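Local coordinates for protein ecto-NAD+ glycohydrolase (CD38 molecule) (Bos taurus, PDB 3GC6) that belongs to the ADP-ribosyl cyclase family as the bovine CD38 molecule, a disulfide-rich glycoprotein whose fold includes a parallel beta sheet, at residues A158-L169 with N190-L201. The protein carries 1 engineered substitution. Sequence-based numbering, arbitrary orientation.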
loop_
_atom_site.group_PDB
_atom_site.type_symbol
_atom_site.label_atom_id
_atom_site.label_comp_id
_atom_site.label_asym_id
_atom_site.label_seq_id
_atom_site.Cartn_x
_atom_site.Cartn_y
_atom_site.Cartn_z
ATOM N N ALA A 158 16.499 17.297 -1.793
ATOM C CA ALA A 158 17.905 17.600 -2.097
ATOM C C ALA A 158 18.818 17.085 -0.983
ATOM O O ALA A 158 19.901 16.531 -1.256
ATOM C CB ALA A 158 18.106 19.109 -2.301
ATOM N N GLU A 159 18.389 17.274 0.261
ATOM C CA GLU A 159 19.210 16.859 1.395
ATOM C C GLU A 159 19.434 15.354 1.464
ATOM O O GLU A 159 20.454 14.900 2.017
ATOM C CB GLU A 159 18.611 17.331 2.706
ATOM C CG GLU A 159 18.695 18.805 2.895
ATOM C CD GLU A 159 17.786 19.312 4.045
ATOM O OE1 GLU A 159 17.075 18.500 4.674
ATOM O OE2 GLU A 159 17.789 20.537 4.280
ATOM N N SER A 160 18.492 14.580 0.952
ATOM C CA SER A 160 18.595 13.124 1.075
ATOM C C SER A 160 19.230 12.459 -0.154
ATOM O O SER A 160 19.424 11.242 -0.150
ATOM C CB SER A 160 17.195 12.530 1.320
ATOM O OG SER A 160 16.360 12.820 0.237
ATOM N N ALA A 161 19.569 13.235 -1.177
ATOM C CA ALA A 161 20.168 12.684 -2.406
ATOM C C ALA A 161 21.431 11.896 -2.113
ATOM O O ALA A 161 22.196 12.236 -1.190
ATOM C CB ALA A 161 20.519 13.801 -3.375
ATOM N N CYS A 162 21.657 10.847 -2.904
ATOM C CA CYS A 162 22.805 9.996 -2.654
ATOM C C CYS A 162 23.448 9.555 -3.954
ATOM O O CYS A 162 22.747 9.315 -4.963
ATOM C CB CYS A 162 22.361 8.782 -1.846
ATOM S SG CYS A 162 23.392 7.298 -1.963
ATOM N N ASN A 163 24.774 9.450 -3.927
ATOM C CA ASN A 163 25.565 9.051 -5.088
ATOM C C ASN A 163 25.344 9.945 -6.312
ATOM O O ASN A 163 25.419 11.173 -6.173
ATOM C CB ASN A 163 25.368 7.562 -5.372
ATOM C CG ASN A 163 25.871 6.699 -4.210
ATOM O OD1 ASN A 163 26.711 7.139 -3.445
ATOM N ND2 ASN A 163 25.370 5.487 -4.096
ATOM N N THR A 164 25.106 9.385 -7.493
ATOM C CA THR A 164 25.012 10.252 -8.673
ATOM C C THR A 164 23.603 10.797 -8.849
ATOM O O THR A 164 22.647 10.018 -8.851
ATOM C CB THR A 164 25.452 9.528 -9.962
ATOM O OG1 THR A 164 26.851 9.251 -9.857
ATOM C CG2 THR A 164 25.204 10.405 -11.194
ATOM N N VAL A 165 23.484 12.121 -8.983
ATOM C CA VAL A 165 22.186 12.749 -9.313
ATOM C C VAL A 165 22.284 13.401 -10.697
ATOM O O VAL A 165 23.376 13.781 -11.128
ATOM C CB VAL A 165 21.691 13.789 -8.276
ATOM C CG1 VAL A 165 21.622 13.140 -6.880
ATOM C CG2 VAL A 165 22.589 15.002 -8.250
ATOM N N ARG A 166 21.138 13.540 -11.368
ATOM C CA ARG A 166 21.112 14.100 -12.719
ATOM C C ARG A 166 20.176 15.288 -12.721
ATOM O O ARG A 166 19.162 15.293 -12.025
ATOM C CB ARG A 166 20.660 13.021 -13.726
ATOM C CG ARG A 166 21.665 11.855 -13.788
ATOM C CD ARG A 166 21.088 10.522 -14.231
ATOM N NE ARG A 166 22.207 9.591 -14.442
ATOM C CZ ARG A 166 22.603 8.704 -13.536
ATOM N NH1 ARG A 166 21.937 8.600 -12.388
ATOM N NH2 ARG A 166 23.646 7.901 -13.788
ATOM N N VAL A 167 20.562 16.370 -13.395
ATOM C CA VAL A 167 19.610 17.468 -13.631
ATOM C C VAL A 167 19.418 17.711 -15.119
ATOM O O VAL A 167 20.376 17.667 -15.897
ATOM C CB VAL A 167 19.999 18.801 -12.919
ATOM C CG1 VAL A 167 21.348 19.322 -13.409
ATOM C CG2 VAL A 167 18.922 19.867 -13.121
ATOM N N VAL A 168 18.165 17.945 -15.503
ATOM C CA VAL A 168 17.810 18.255 -16.898
ATOM C C VAL A 168 17.494 19.745 -17.000
ATOM O O VAL A 168 16.543 20.237 -16.395
ATOM C CB VAL A 168 16.556 17.472 -17.287
ATOM C CG1 VAL A 168 16.215 17.686 -18.758
ATOM C CG2 VAL A 168 16.778 15.982 -17.039
ATOM N N LEU A 169 18.298 20.441 -17.805
ATOM C CA LEU A 169 18.188 21.883 -17.956
ATOM C C LEU A 169 17.910 22.264 -19.420
ATOM O O LEU A 169 18.127 21.455 -20.321
ATOM C CB LEU A 169 19.466 22.558 -17.468
ATOM C CG LEU A 169 19.770 22.325 -15.991
ATOM C CD1 LEU A 169 21.102 22.976 -15.614
ATOM C CD2 LEU A 169 18.669 22.919 -15.094
ATOM N N ASN A 190 20.946 23.022 -1.287
ATOM C CA ASN A 190 20.691 22.094 -0.194
ATOM C C ASN A 190 21.083 20.651 -0.524
ATOM O O ASN A 190 20.798 19.751 0.265
ATOM C CB ASN A 190 19.241 22.178 0.262
ATOM C CG ASN A 190 18.967 23.448 1.004
ATOM O OD1 ASN A 190 18.167 24.299 0.568
ATOM N ND2 ASN A 190 19.659 23.612 2.125
ATOM N N LEU A 191 21.748 20.465 -1.658
ATOM C CA LEU A 191 22.210 19.113 -2.034
ATOM C C LEU A 191 23.123 18.541 -0.962
ATOM O O LEU A 191 23.993 19.231 -0.436
ATOM C CB LEU A 191 22.987 19.145 -3.357
ATOM C CG LEU A 191 22.115 19.145 -4.591
ATOM C CD1 LEU A 191 23.007 19.461 -5.820
ATOM C CD2 LEU A 191 21.367 17.784 -4.759
ATOM N N ARG A 192 22.950 17.257 -0.662
ATOM C CA ARG A 192 23.834 16.578 0.287
ATOM C C ARG A 192 25.274 16.713 -0.192
ATOM O O ARG A 192 25.572 16.456 -1.369
ATOM C CB ARG A 192 23.483 15.087 0.391
ATOM C CG ARG A 192 24.289 14.400 1.485
ATOM C CD ARG A 192 24.253 12.882 1.324
ATOM N NE ARG A 192 22.926 12.295 1.394
ATOM C CZ ARG A 192 22.379 11.806 2.525
ATOM N NH1 ARG A 192 23.003 11.923 3.688
ATOM N NH2 ARG A 192 21.177 11.244 2.496
ATOM N N PRO A 193 26.172 17.143 0.714
ATOM C CA PRO A 193 27.553 17.267 0.225
ATOM C C PRO A 193 28.105 15.947 -0.323
ATOM O O PRO A 193 27.735 14.861 0.140
ATOM C CB PRO A 193 28.329 17.731 1.460
ATOM C CG PRO A 193 27.293 18.457 2.258
ATOM C CD PRO A 193 26.023 17.617 2.094
ATOM N N GLN A 194 29.023 16.070 -1.284
ATOM C CA GLN A 194 29.775 14.927 -1.838
ATOM C C GLN A 194 28.985 13.952 -2.711
ATOM O O GLN A 194 29.522 12.922 -3.126
ATOM C CB GLN A 194 30.523 14.171 -0.736
ATOM C CG GLN A 194 31.565 15.054 -0.091
ATOM C CD GLN A 194 32.385 14.350 0.983
ATOM O OE1 GLN A 194 32.812 13.218 0.792
ATOM N NE2 GLN A 194 32.608 15.016 2.094
ATOM N N VAL A 195 27.724 14.267 -3.007
ATOM C CA VAL A 195 27.099 13.580 -4.149
ATOM C C VAL A 195 27.818 14.022 -5.445
ATOM O O VAL A 195 28.675 14.910 -5.412
ATOM C CB VAL A 195 25.565 13.805 -4.233
ATOM C CG1 VAL A 195 24.914 13.453 -2.908
ATOM C CG2 VAL A 195 25.240 15.232 -4.613
ATOM N N GLU A 196 27.490 13.374 -6.564
ATOM C CA GLU A 196 28.015 13.796 -7.852
ATOM C C GLU A 196 26.833 14.217 -8.687
ATOM O O GLU A 196 25.762 13.570 -8.655
ATOM C CB GLU A 196 28.794 12.683 -8.565
ATOM C CG GLU A 196 29.899 12.111 -7.672
ATOM C CD GLU A 196 30.907 11.278 -8.421
ATOM O OE1 GLU A 196 30.766 11.135 -9.655
ATOM O OE2 GLU A 196 31.849 10.782 -7.751
ATOM N N LEU A 197 26.987 15.311 -9.410
ATOM C CA LEU A 197 25.860 15.810 -10.185
ATOM C C LEU A 197 26.222 15.903 -11.651
ATOM O O LEU A 197 27.276 16.477 -12.015
ATOM C CB LEU A 197 25.422 17.184 -9.646
ATOM C CG LEU A 197 24.191 17.831 -10.294
ATOM C CD1 LEU A 197 23.452 18.718 -9.260
ATOM C CD2 LEU A 197 24.572 18.628 -11.532
ATOM N N GLU A 198 25.355 15.342 -12.487
ATOM C CA GLU A 198 25.479 15.497 -13.922
ATOM C C GLU A 198 24.361 16.390 -14.416
ATOM O O GLU A 198 23.168 16.150 -14.121
ATOM C CB GLU A 198 25.329 14.163 -14.646
ATOM C CG GLU A 198 26.301 13.143 -14.266
ATOM C CD GLU A 198 25.977 11.823 -14.938
ATOM O OE1 GLU A 198 25.023 11.767 -15.763
ATOM O OE2 GLU A 198 26.683 10.858 -14.632
ATOM N N ALA A 199 24.732 17.412 -15.177
ATOM C CA ALA A 199 23.738 18.289 -15.806
ATOM C C ALA A 199 23.744 18.061 -17.306
ATOM O O ALA A 199 24.801 17.915 -17.919
ATOM C CB ALA A 199 24.049 19.725 -15.527
ATOM N N TRP A 200 22.547 18.037 -17.861
ATOM C CA TRP A 200 22.345 17.862 -19.278
ATOM C C TRP A 200 21.578 19.083 -19.783
ATOM O O TRP A 200 20.448 19.325 -19.339
ATOM C CB TRP A 200 21.509 16.591 -19.482
ATOM C CG TRP A 200 22.228 15.350 -19.002
ATOM C CD1 TRP A 200 22.192 14.800 -17.744
ATOM C CD2 TRP A 200 23.085 14.519 -19.786
ATOM N NE1 TRP A 200 22.995 13.666 -17.703
ATOM C CE2 TRP A 200 23.560 13.486 -18.942
ATOM C CE3 TRP A 200 23.518 14.565 -21.116
ATOM C CZ2 TRP A 200 24.433 12.488 -19.398
ATOM C CZ3 TRP A 200 24.380 13.557 -21.578
ATOM C CH2 TRP A 200 24.829 12.539 -20.711
ATOM N N LEU A 201 22.173 19.877 -20.687
ATOM C CA LEU A 201 21.474 21.038 -21.237
ATOM C C LEU A 201 20.933 20.651 -22.612
ATOM O O LEU A 201 21.720 20.452 -23.539
ATOM C CB LEU A 201 22.423 22.242 -21.393
ATOM C CG LEU A 201 22.661 23.062 -20.112
ATOM C CD1 LEU A 201 23.336 22.235 -19.034
ATOM C CD2 LEU A 201 23.503 24.290 -20.449
HETATM O O HOH W 1 23.597 9.652 -17.055
#
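Val165 and Val167 pair with Leu197 and Ala199 where 164-169 and 196-201 run side by side as the two central strands of a four-stranded parallel sheet, joined through helix 182-187 in a beta-alpha-beta unit. The backbone ladder begins with Glu196 N on Asn163 O and ends with Leu169 N on Trp200 O. On the face carrying the valines, Val165 CG2 packs on Leu197 CB at 3.8 Å, and Leu169 CD1 meets Leu201 CD1 at 4.2 Å. Phe86 of strand 85-88 and Phe232 of strand 231-239 pack along this layer.

Ahead of the strands, Arg192 spans the turn after helix 145-159. Its CB touches Glu159 O at 3.4 Å, CG stands farther off both Glu159 O and Ala161 O, and CD lies 3.3 Å from Ala161 O. A bend at chi3 (-60°) then turns the edge of the guanidinium to that turn: NE donates to Ala161 O at 2.7 Å and NH2 to Ser160 O at 3.2 Å. Three successive carbonyls thus meet this one group, two at its edge and one, Glu159 O, over a face.

On the other face of the sheet, Arg166 and Glu198 run alongside each other, their flat ends 76° apart. The direct ion pair is long and acts through charge alone, since Glu198 OE1 lies well out of the guanidinium plane; a water bridges the two, accepting from Arg166 NE at 3.0 Å and donating to Glu198 OE1 at 2.9 Å.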